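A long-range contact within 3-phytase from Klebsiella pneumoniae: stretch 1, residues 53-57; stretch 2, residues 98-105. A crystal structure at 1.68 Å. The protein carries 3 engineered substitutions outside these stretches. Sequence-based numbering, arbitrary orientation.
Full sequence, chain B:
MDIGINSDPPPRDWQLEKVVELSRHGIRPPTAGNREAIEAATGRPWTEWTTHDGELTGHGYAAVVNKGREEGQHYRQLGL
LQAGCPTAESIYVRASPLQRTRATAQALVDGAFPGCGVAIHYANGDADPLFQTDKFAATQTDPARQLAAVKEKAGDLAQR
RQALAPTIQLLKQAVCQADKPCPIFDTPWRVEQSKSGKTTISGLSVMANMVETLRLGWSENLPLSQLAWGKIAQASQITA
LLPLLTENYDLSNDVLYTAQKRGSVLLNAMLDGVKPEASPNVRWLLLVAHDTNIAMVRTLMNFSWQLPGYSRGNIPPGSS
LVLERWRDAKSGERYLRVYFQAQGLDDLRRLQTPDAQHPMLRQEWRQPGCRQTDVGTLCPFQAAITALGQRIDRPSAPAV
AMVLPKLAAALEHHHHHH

Stretch 1, residues 53-57: DGELT
Stretch 2 98-105: LQRTRATA

Residues 53-57 form an irregular segment laid against the first turns of a helix. Asp53 is extended at phi/psi -48/134, Gly54 turns to 78/-4, and the chain then returns to extended angles at Glu55 (-99/162), Leu56 (-74/128) and Thr57 (-78/163). The positive phi at Gly54 by itself favours glycine. Thr57 occupies an N-cap position, its side chain capping a backbone N just past the stretch.

In the second stretch Leu98 (-65/150) is the N-cap residue, and residues 99-105 are helical, with phi from -51 to -81° and psi from -35 to -47°. Leu98 O accepts from Arg102 N at 3.0 Å, Gln99 O from Ala103 N at 2.8 Å, Arg100 O from Thr104 N at 3.2 Å and Thr101 O from Ala105 N at 3.0 Å. The nearest CA atoms across the stretches are Leu56 CA and Arg100 CA, 4.6 Å apart. Together the stretches bury 322 Å².

Two hydrogen bonds fix the loop, each joining a helix side chain to loop backbone. Gln99 (chi1 -167°, t; chi2 -84°, m; chi3 -9°) points its CA-to-CB bond toward the loop, and Gln99 OE1 accepts from Leu56 N at 3.1 Å, with a nearly straight N-H...O angle of 166°. Gln99 OE1 also lies 3.3 Å from Glu55 CB. The CA-to-CB bond of Arg100 points toward the loop as well; after a p chi1 of 58°, chi2 (178°) and chi3 (171°) are t, and chi4 of -94° turns the guanidinium. Arg100 NH1 donates to Gly54 O at 2.7 Å and 158°, the carbonyl lying at the guanidinium edge near its plane. One water donates to Gly54 O and accepts from Arg100 N, both at 2.9 Å, so this carbonyl is tied to side chain and backbone of the same residue. A CB on Gly54 would sit 3.3 Å from Arg100 NH1, a tight fit beside the bond.

Leu56 supplies the apolar part. It is buried, its CA-to-CB bond points toward the helix, and in the t,p rotamer (179°, 71°) Leu56 CD2 makes an apolar contact with Ala103 CB at 3.6 Å, while Leu56 CD1 lies 3.5 Å from Thr104 OG1. Thr104 (chi1 -66°, m) donates from Thr104 OG1, beside Leu56 CD1, to Arg100 O at 2.7 Å, and this hydroxyl is also hydrogen-bonded elsewhere in the structure. The CA-to-CB bond of Glu55 (-62°, -170°, 2°) points sideways, and its carboxylate bonds elsewhere in the structure. The rule is compact: polar side chains hold the loop backbone while one leucine packs on the helix.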

# COMPACT_ATOMS: atom_id res chain seq x y z
N ASP B 53 -12.74 -23.13 -25.69
CA ASP B 53 -11.83 -24.29 -25.73
C ASP B 53 -10.42 -23.89 -26.13
O ASP B 53 -10.22 -23.09 -27.06
CB ASP B 53 -12.33 -25.36 -26.72
CG ASP B 53 -13.49 -26.17 -26.17
OD1 ASP B 53 -13.77 -26.08 -24.95
OD2 ASP B 53 -14.12 -26.91 -26.97
N GLY B 54 -9.44 -24.40 -25.39
CA GLY B 54 -8.02 -24.10 -25.67
C GLY B 54 -7.46 -22.75 -25.24
O GLY B 54 -6.26 -22.50 -25.42
N GLU B 55 -8.29 -21.86 -24.68
CA GLU B 55 -7.81 -20.53 -24.21
C GLU B 55 -7.55 -20.54 -22.70
O GLU B 55 -7.99 -21.45 -21.99
CB GLU B 55 -8.76 -19.41 -24.64
CG GLU B 55 -8.86 -19.31 -26.16
CD GLU B 55 -9.60 -18.08 -26.65
OE1 GLU B 55 -10.03 -17.23 -25.84
OE2 GLU B 55 -9.75 -17.97 -27.88
N LEU B 56 -6.78 -19.55 -22.21
CA LEU B 56 -6.45 -19.52 -20.77
C LEU B 56 -7.70 -19.07 -20.00
O LEU B 56 -8.29 -18.02 -20.31
CB LEU B 56 -5.30 -18.55 -20.50
CG LEU B 56 -4.86 -18.40 -19.02
CD1 LEU B 56 -4.15 -19.65 -18.54
CD2 LEU B 56 -3.94 -17.17 -18.83
N THR B 57 -8.10 -19.84 -18.99
CA THR B 57 -9.29 -19.46 -18.22
C THR B 57 -8.94 -18.34 -17.24
O THR B 57 -7.77 -18.14 -16.93
CB THR B 57 -9.86 -20.64 -17.42
OG1 THR B 57 -8.98 -20.96 -16.33
CG2 THR B 57 -10.04 -21.87 -18.32
N LEU B 98 0.19 -18.72 -29.40
CA LEU B 98 -1.19 -19.09 -29.07
C LEU B 98 -1.71 -18.15 -27.98
O LEU B 98 -0.92 -17.63 -27.16
CB LEU B 98 -1.30 -20.55 -28.60
CG LEU B 98 -1.30 -21.64 -29.69
CD1 LEU B 98 0.10 -21.84 -30.21
CD2 LEU B 98 -1.84 -22.94 -29.16
N GLN B 99 -3.01 -17.90 -27.99
CA GLN B 99 -3.64 -17.07 -26.95
C GLN B 99 -3.26 -17.57 -25.54
O GLN B 99 -2.93 -16.75 -24.67
CB GLN B 99 -5.18 -17.09 -27.11
CG GLN B 99 -5.92 -16.01 -26.29
CD GLN B 99 -6.19 -16.44 -24.84
OE1 GLN B 99 -5.99 -17.60 -24.45
NE2 GLN B 99 -6.63 -15.49 -24.02
N ARG B 100 -3.34 -18.88 -25.32
CA ARG B 100 -3.17 -19.44 -23.95
C ARG B 100 -1.78 -19.14 -23.37
O ARG B 100 -1.64 -18.89 -22.17
CB ARG B 100 -3.54 -20.94 -23.84
CG ARG B 100 -2.77 -21.90 -24.74
CD ARG B 100 -3.24 -23.31 -24.46
NE ARG B 100 -2.72 -24.27 -25.43
CZ ARG B 100 -3.38 -24.65 -26.53
NH1 ARG B 100 -4.56 -24.14 -26.82
NH2 ARG B 100 -2.83 -25.52 -27.36
N THR B 101 -0.78 -19.17 -24.23
CA THR B 101 0.61 -18.90 -23.84
C THR B 101 0.88 -17.40 -23.75
O THR B 101 1.57 -16.97 -22.83
CB THR B 101 1.60 -19.60 -24.81
OG1 THR B 101 1.11 -19.45 -26.15
CG2 THR B 101 1.69 -21.06 -24.50
N ARG B 102 0.36 -16.59 -24.67
CA ARG B 102 0.47 -15.12 -24.53
C ARG B 102 -0.17 -14.66 -23.21
O ARG B 102 0.43 -13.88 -22.45
CB ARG B 102 -0.16 -14.40 -25.73
CG ARG B 102 0.69 -14.57 -27.00
CD ARG B 102 0.06 -13.78 -28.15
NE ARG B 102 -1.20 -14.33 -28.61
CZ ARG B 102 -2.36 -13.66 -28.66
NH1 ARG B 102 -2.43 -12.39 -28.27
NH2 ARG B 102 -3.45 -14.28 -29.11
N ALA B 103 -1.37 -15.16 -22.91
CA ALA B 103 -2.07 -14.67 -21.72
C ALA B 103 -1.35 -15.15 -20.44
O ALA B 103 -1.29 -14.42 -19.46
CB ALA B 103 -3.52 -15.12 -21.73
N THR B 104 -0.80 -16.35 -20.47
CA THR B 104 -0.03 -16.87 -19.33
C THR B 104 1.23 -16.02 -19.08
O THR B 104 1.55 -15.66 -17.92
CB THR B 104 0.37 -18.35 -19.56
OG1 THR B 104 -0.81 -19.15 -19.58
CG2 THR B 104 1.31 -18.83 -18.47
N ALA B 105 1.92 -15.68 -20.16
CA ALA B 105 3.08 -14.79 -20.07
C ALA B 105 2.68 -13.44 -19.46
O ALA B 105 3.39 -12.93 -18.60
CB ALA B 105 3.70 -14.61 -21.44
O HOH W 1 -4.90 -20.61 -27.11